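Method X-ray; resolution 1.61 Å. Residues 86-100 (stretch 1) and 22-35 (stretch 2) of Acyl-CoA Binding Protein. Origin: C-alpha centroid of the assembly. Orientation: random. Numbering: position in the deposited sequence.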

# COMPACT_ATOMS: atom_id res chain seq x y z
N GLU A 86 2.30 -2.05 -10.23
CA GLU A 86 1.42 -2.99 -10.92
C GLU A 86 0.15 -2.28 -11.35
O GLU A 86 -0.25 -2.34 -12.51
CB GLU A 86 1.08 -4.15 -9.98
CG GLU A 86 0.04 -5.11 -10.52
CD GLU A 86 -0.37 -6.15 -9.50
OE1 GLU A 86 0.21 -6.17 -8.38
OE2 GLU A 86 -1.27 -6.96 -9.81
N ILE A 87 -0.47 -1.58 -10.40
CA ILE A 87 -1.73 -0.89 -10.65
C ILE A 87 -1.58 0.22 -11.70
O ILE A 87 -2.44 0.39 -12.56
CB ILE A 87 -2.31 -0.31 -9.34
CG1 ILE A 87 -2.88 -1.44 -8.49
CG2 ILE A 87 -3.37 0.74 -9.63
CD1 ILE A 87 -3.14 -1.05 -7.03
N LEU A 88 -0.48 0.97 -11.62
CA LEU A 88 -0.25 2.07 -12.55
C LEU A 88 -0.02 1.51 -13.95
O LEU A 88 -0.49 2.07 -14.93
CB LEU A 88 0.97 2.90 -12.12
CG LEU A 88 0.80 3.68 -10.81
CD1 LEU A 88 2.11 4.32 -10.41
CD2 LEU A 88 -0.29 4.73 -10.97
N LYS A 89 0.68 0.38 -14.03
CA LYS A 89 0.96 -0.23 -15.33
C LYS A 89 -0.32 -0.74 -15.98
O LYS A 89 -0.52 -0.59 -17.19
CB LYS A 89 2.00 -1.34 -15.20
CG LYS A 89 3.38 -0.82 -14.86
CD LYS A 89 4.38 -1.96 -14.68
CE LYS A 89 5.76 -1.43 -14.28
NZ LYS A 89 6.71 -2.54 -13.95
N LYS A 90 -1.19 -1.33 -15.17
CA LYS A 90 -2.48 -1.82 -15.62
C LYS A 90 -3.41 -0.67 -16.06
O LYS A 90 -4.18 -0.82 -17.01
CB LYS A 90 -3.15 -2.63 -14.50
CG LYS A 90 -4.49 -3.23 -14.87
CD LYS A 90 -4.32 -4.40 -15.82
CE LYS A 90 -5.66 -5.03 -16.18
NZ LYS A 90 -5.52 -6.04 -17.26
N ALA A 91 -3.35 0.46 -15.35
CA ALA A 91 -4.15 1.62 -15.72
C ALA A 91 -3.72 2.14 -17.09
O ALA A 91 -4.56 2.49 -17.93
CB ALA A 91 -4.03 2.72 -14.68
N ASP A 92 -2.41 2.21 -17.29
CA ASP A 92 -1.84 2.44 -18.61
C ASP A 92 -2.34 3.73 -19.26
O ASP A 92 -2.81 3.74 -20.40
CB ASP A 92 -2.15 1.24 -19.50
CG ASP A 92 -1.48 1.34 -20.86
OD1 ASP A 92 -0.26 1.65 -20.91
OD2 ASP A 92 -2.18 1.12 -21.87
N THR A 93 -2.23 4.83 -18.51
CA THR A 93 -2.56 6.15 -19.04
C THR A 93 -1.32 7.03 -18.97
O THR A 93 -0.32 6.68 -18.33
CB THR A 93 -3.70 6.82 -18.24
OG1 THR A 93 -3.28 7.06 -16.89
CG2 THR A 93 -4.95 5.94 -18.23
N GLU A 94 -1.36 8.18 -19.63
CA GLU A 94 -0.23 9.10 -19.55
C GLU A 94 -0.06 9.57 -18.11
O GLU A 94 1.05 9.83 -17.67
CB GLU A 94 -0.44 10.29 -20.49
CG GLU A 94 -0.35 9.90 -21.95
CD GLU A 94 1.04 9.41 -22.31
OE1 GLU A 94 2.03 9.97 -21.78
OE2 GLU A 94 1.16 8.48 -23.14
N GLU A 95 -1.18 9.67 -17.40
CA GLU A 95 -1.13 10.06 -15.99
C GLU A 95 -0.42 8.99 -15.16
O GLU A 95 0.48 9.31 -14.38
CB GLU A 95 -2.54 10.32 -15.44
CG GLU A 95 -2.55 10.69 -13.95
CD GLU A 95 -3.96 10.92 -13.41
OE1 GLU A 95 -4.93 10.71 -14.16
OE2 GLU A 95 -4.08 11.32 -12.23
N SER A 96 -0.80 7.73 -15.34
CA SER A 96 -0.16 6.65 -14.60
C SER A 96 1.32 6.53 -14.97
O SER A 96 2.16 6.25 -14.11
CB SER A 96 -0.90 5.31 -14.76
OG SER A 96 -0.68 4.71 -16.02
N LYS A 97 1.65 6.76 -16.23
CA LYS A 97 3.06 6.73 -16.64
C LYS A 97 3.88 7.80 -15.92
O LYS A 97 5.04 7.57 -15.55
CB LYS A 97 3.19 6.88 -18.16
CG LYS A 97 2.83 5.62 -18.92
CD LYS A 97 3.03 5.78 -20.42
CE LYS A 97 2.65 4.50 -21.17
NZ LYS A 97 1.26 4.06 -20.83
N LYS A 98 3.29 8.97 -15.72
CA LYS A 98 3.93 10.05 -14.99
C LYS A 98 4.19 9.64 -13.54
O LYS A 98 5.25 9.95 -12.98
CB LYS A 98 3.02 11.28 -15.04
CG LYS A 98 3.71 12.61 -14.91
CD LYS A 98 2.73 13.73 -15.27
CE LYS A 98 3.35 15.11 -15.11
NZ LYS A 98 2.30 16.18 -15.02
N TYR A 99 3.23 8.96 -12.92
CA TYR A 99 3.41 8.49 -11.54
C TYR A 99 4.52 7.46 -11.44
O TYR A 99 5.34 7.52 -10.53
CB TYR A 99 2.10 7.96 -10.96
CG TYR A 99 1.03 9.03 -10.90
CD1 TYR A 99 1.35 10.36 -11.16
CD2 TYR A 99 -0.29 8.72 -10.60
CE1 TYR A 99 0.39 11.35 -11.12
CE2 TYR A 99 -1.27 9.72 -10.54
CZ TYR A 99 -0.91 11.03 -10.81
OH TYR A 99 -1.84 12.05 -10.78
N ILE A 100 4.54 6.53 -12.39
CA ILE A 100 5.62 5.56 -12.47
C ILE A 100 6.96 6.29 -12.54
O ILE A 100 7.91 5.96 -11.82
CB ILE A 100 5.43 4.63 -13.68
CG1 ILE A 100 4.23 3.70 -13.44
CG2 ILE A 100 6.70 3.81 -13.92
CD1 ILE A 100 3.82 2.86 -14.63
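Stretch 2 (22-35) GPIKPTQDEQLYFY

Stretch 2 (residues 22-35) packs on the two helices of stretch 1 (86-91 and 94-100) and the turn between them as a loop, extended except at Pro23, that leads into a helix from Gln28 onward. It runs against the sequence direction of the first helix: the CA of Ile24 lies 6.0 Å from the CA of Ala91, and the CA of Pro26 lies 7.0 Å from the CA of Ile87. No hydrogen bond crosses the contact, which buries 447 Å², both sides summed, and is chiefly apolar. Gly22, in extended conformation, makes no contact. Pro23 follows at phi/psi -71/-22°; its O lies 4.1 Å from Ala91 CB, and its CG 4.1 Å from Glu95 OE1. Ile24 (-113/100°, chi1 m, chi2 t) is the centre of the contact, its side chain entering between the two helices. Its CG2 meets Leu88 CD2 at 3.9 Å and Ile87 CG2 at 4.4 Å, and its CG1 lies 4.1 Å from Ala91 CB. Its CD1 reaches the second helix, 3.8 Å from Ser96 CB, 3.8 Å from Tyr99 CE2 and 3.9 Å from Glu95 CG. Lys25, also extended, turns its CA-to-CB bond away from stretch 1, and its side chain comes no nearer than 6.9 Å. Pro26 CB rests 4.2 Å from Ile87 CD1. Thr27 caps the helix in a reciprocal pair: Glu30 N donates to Thr27 OG1 (3.1 Å), and Thr27 N donates to Glu30 OE1 (2.8 Å). The same Glu30 OE1 lies 3.5 Å from Ile87 CD1, while one water donates to Glu30 OE2 (2.8 Å) and weakly to Glu86 OE2 (3.3 Å), bridging the stretches. One helical turn on, the Phe34 side chain reaches back, placing CE2 3.6 Å from Ile87 CD1, which approaches the ring obliquely. Tyr35 is out of reach.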

# COMPACT_ATOMS: atom_id res chain seq x y z
N GLY A 22 -12.03 7.51 -10.02
CA GLY A 22 -11.03 7.99 -10.95
C GLY A 22 -10.51 6.88 -11.84
O GLY A 22 -10.81 5.71 -11.63
N PRO A 23 -9.72 7.25 -12.86
CA PRO A 23 -9.12 6.31 -13.82
C PRO A 23 -8.02 5.44 -13.20
O PRO A 23 -7.70 4.38 -13.73
CB PRO A 23 -8.55 7.23 -14.90
CG PRO A 23 -8.39 8.56 -14.21
CD PRO A 23 -9.60 8.64 -13.34
N ILE A 24 -7.42 5.91 -12.10
CA ILE A 24 -6.44 5.10 -11.39
C ILE A 24 -7.03 4.72 -10.04
O ILE A 24 -7.03 5.53 -9.11
CB ILE A 24 -5.10 5.83 -11.20
CG1 ILE A 24 -4.50 6.21 -12.56
CG2 ILE A 24 -4.12 4.96 -10.41
CD1 ILE A 24 -3.34 7.19 -12.46
N LYS A 25 -7.55 3.51 -9.95
CA LYS A 25 -8.37 3.12 -8.81
C LYS A 25 -8.02 1.74 -8.29
O LYS A 25 -8.31 0.73 -8.94
CB LYS A 25 -9.85 3.16 -9.19
CG LYS A 25 -10.79 3.00 -8.01
CD LYS A 25 -12.23 2.79 -8.48
CE LYS A 25 -13.21 2.98 -7.34
NZ LYS A 25 -12.77 2.30 -6.09
N PRO A 26 -7.40 1.68 -7.10
CA PRO A 26 -7.14 0.38 -6.47
C PRO A 26 -8.46 -0.29 -6.13
O PRO A 26 -9.41 0.40 -5.75
CB PRO A 26 -6.41 0.76 -5.18
CG PRO A 26 -5.88 2.14 -5.42
CD PRO A 26 -6.92 2.80 -6.28
N THR A 27 -8.52 -1.60 -6.28
CA THR A 27 -9.70 -2.35 -5.86
C THR A 27 -9.77 -2.42 -4.33
O THR A 27 -8.84 -2.01 -3.63
CB THR A 27 -9.67 -3.79 -6.40
OG1 THR A 27 -8.58 -4.50 -5.81
CG2 THR A 27 -9.53 -3.80 -7.91
N GLN A 28 -10.89 -2.92 -3.82
CA GLN A 28 -11.05 -3.07 -2.38
C GLN A 28 -9.93 -3.94 -1.82
O GLN A 28 -9.29 -3.58 -0.83
CB GLN A 28 -12.42 -3.69 -2.08
CG GLN A 28 -12.60 -4.20 -0.67
CD GLN A 28 -13.98 -4.79 -0.45
OE1 GLN A 28 -14.98 -4.26 -0.96
NE2 GLN A 28 -14.05 -5.88 0.31
N ASP A 29 -9.66 -5.06 -2.49
CA ASP A 29 -8.59 -5.97 -2.09
C ASP A 29 -7.22 -5.28 -2.14
O ASP A 29 -6.36 -5.52 -1.29
CB ASP A 29 -8.56 -7.22 -2.97
CG ASP A 29 -9.68 -8.19 -2.65
OD1 ASP A 29 -10.36 -8.01 -1.61
OD2 ASP A 29 -9.88 -9.14 -3.43
N GLU A 30 -7.02 -4.45 -3.16
CA GLU A 30 -5.75 -3.74 -3.30
C GLU A 30 -5.55 -2.70 -2.19
O GLU A 30 -4.43 -2.45 -1.74
CB GLU A 30 -5.63 -3.13 -4.70
CG GLU A 30 -5.33 -4.18 -5.79
CD GLU A 30 -5.52 -3.68 -7.21
OE1 GLU A 30 -6.24 -2.67 -7.42
OE2 GLU A 30 -4.95 -4.30 -8.14
N GLN A 31 -6.65 -2.10 -1.73
CA GLN A 31 -6.54 -1.13 -0.65
C GLN A 31 -6.16 -1.82 0.66
O GLN A 31 -5.38 -1.29 1.45
CB GLN A 31 -7.83 -0.33 -0.50
CG GLN A 31 -8.09 0.65 -1.65
CD GLN A 31 -7.17 1.87 -1.61
OE1 GLN A 31 -6.28 1.97 -0.76
NE2 GLN A 31 -7.40 2.81 -2.52
N LEU A 32 -6.72 -3.00 0.89
CA LEU A 32 -6.33 -3.79 2.05
C LEU A 32 -4.85 -4.18 1.95
O LEU A 32 -4.13 -4.20 2.95
CB LEU A 32 -7.20 -5.04 2.17
CG LEU A 32 -8.58 -4.77 2.78
CD1 LEU A 32 -9.46 -6.00 2.64
CD2 LEU A 32 -8.46 -4.35 4.24
N TYR A 33 -4.39 -4.46 0.74
CA TYR A 33 -3.00 -4.83 0.51
C TYR A 33 -2.09 -3.64 0.83
O TYR A 33 -1.07 -3.77 1.52
CB TYR A 33 -2.83 -5.29 -0.94
CG TYR A 33 -1.50 -5.91 -1.28
CD1 TYR A 33 -1.36 -7.29 -1.45
CD2 TYR A 33 -0.38 -5.10 -1.47
CE1 TYR A 33 -0.14 -7.85 -1.79
CE2 TYR A 33 0.84 -5.65 -1.81
CZ TYR A 33 0.96 -7.02 -1.97
OH TYR A 33 2.19 -7.56 -2.31
N PHE A 34 -2.46 -2.47 0.32
CA PHE A 34 -1.73 -1.25 0.66
C PHE A 34 -1.75 -1.01 2.17
O PHE A 34 -0.73 -0.62 2.75
CB PHE A 34 -2.33 -0.04 -0.05
CG PHE A 34 -1.94 0.09 -1.50
CD1 PHE A 34 -0.61 0.03 -1.90
CD2 PHE A 34 -2.91 0.32 -2.47
CE1 PHE A 34 -0.26 0.17 -3.24
CE2 PHE A 34 -2.57 0.47 -3.82
CZ PHE A 34 -1.24 0.39 -4.20
N TYR A 35 -2.90 -1.21 2.80
CA TYR A 35 -3.04 -0.95 4.23
C TYR A 35 -2.07 -1.81 5.03
O TYR A 35 -1.33 -1.31 5.88
CB TYR A 35 -4.47 -1.23 4.73
CG TYR A 35 -4.59 -0.99 6.23
CD1 TYR A 35 -4.72 0.30 6.73
CD2 TYR A 35 -4.52 -2.04 7.14
CE1 TYR A 35 -4.82 0.53 8.09
CE2 TYR A 35 -4.61 -1.82 8.50
CZ TYR A 35 -4.76 -0.53 8.97
OH TYR A 35 -4.85 -0.29 10.32
O HOH W 1 -3.69 -6.68 -7.57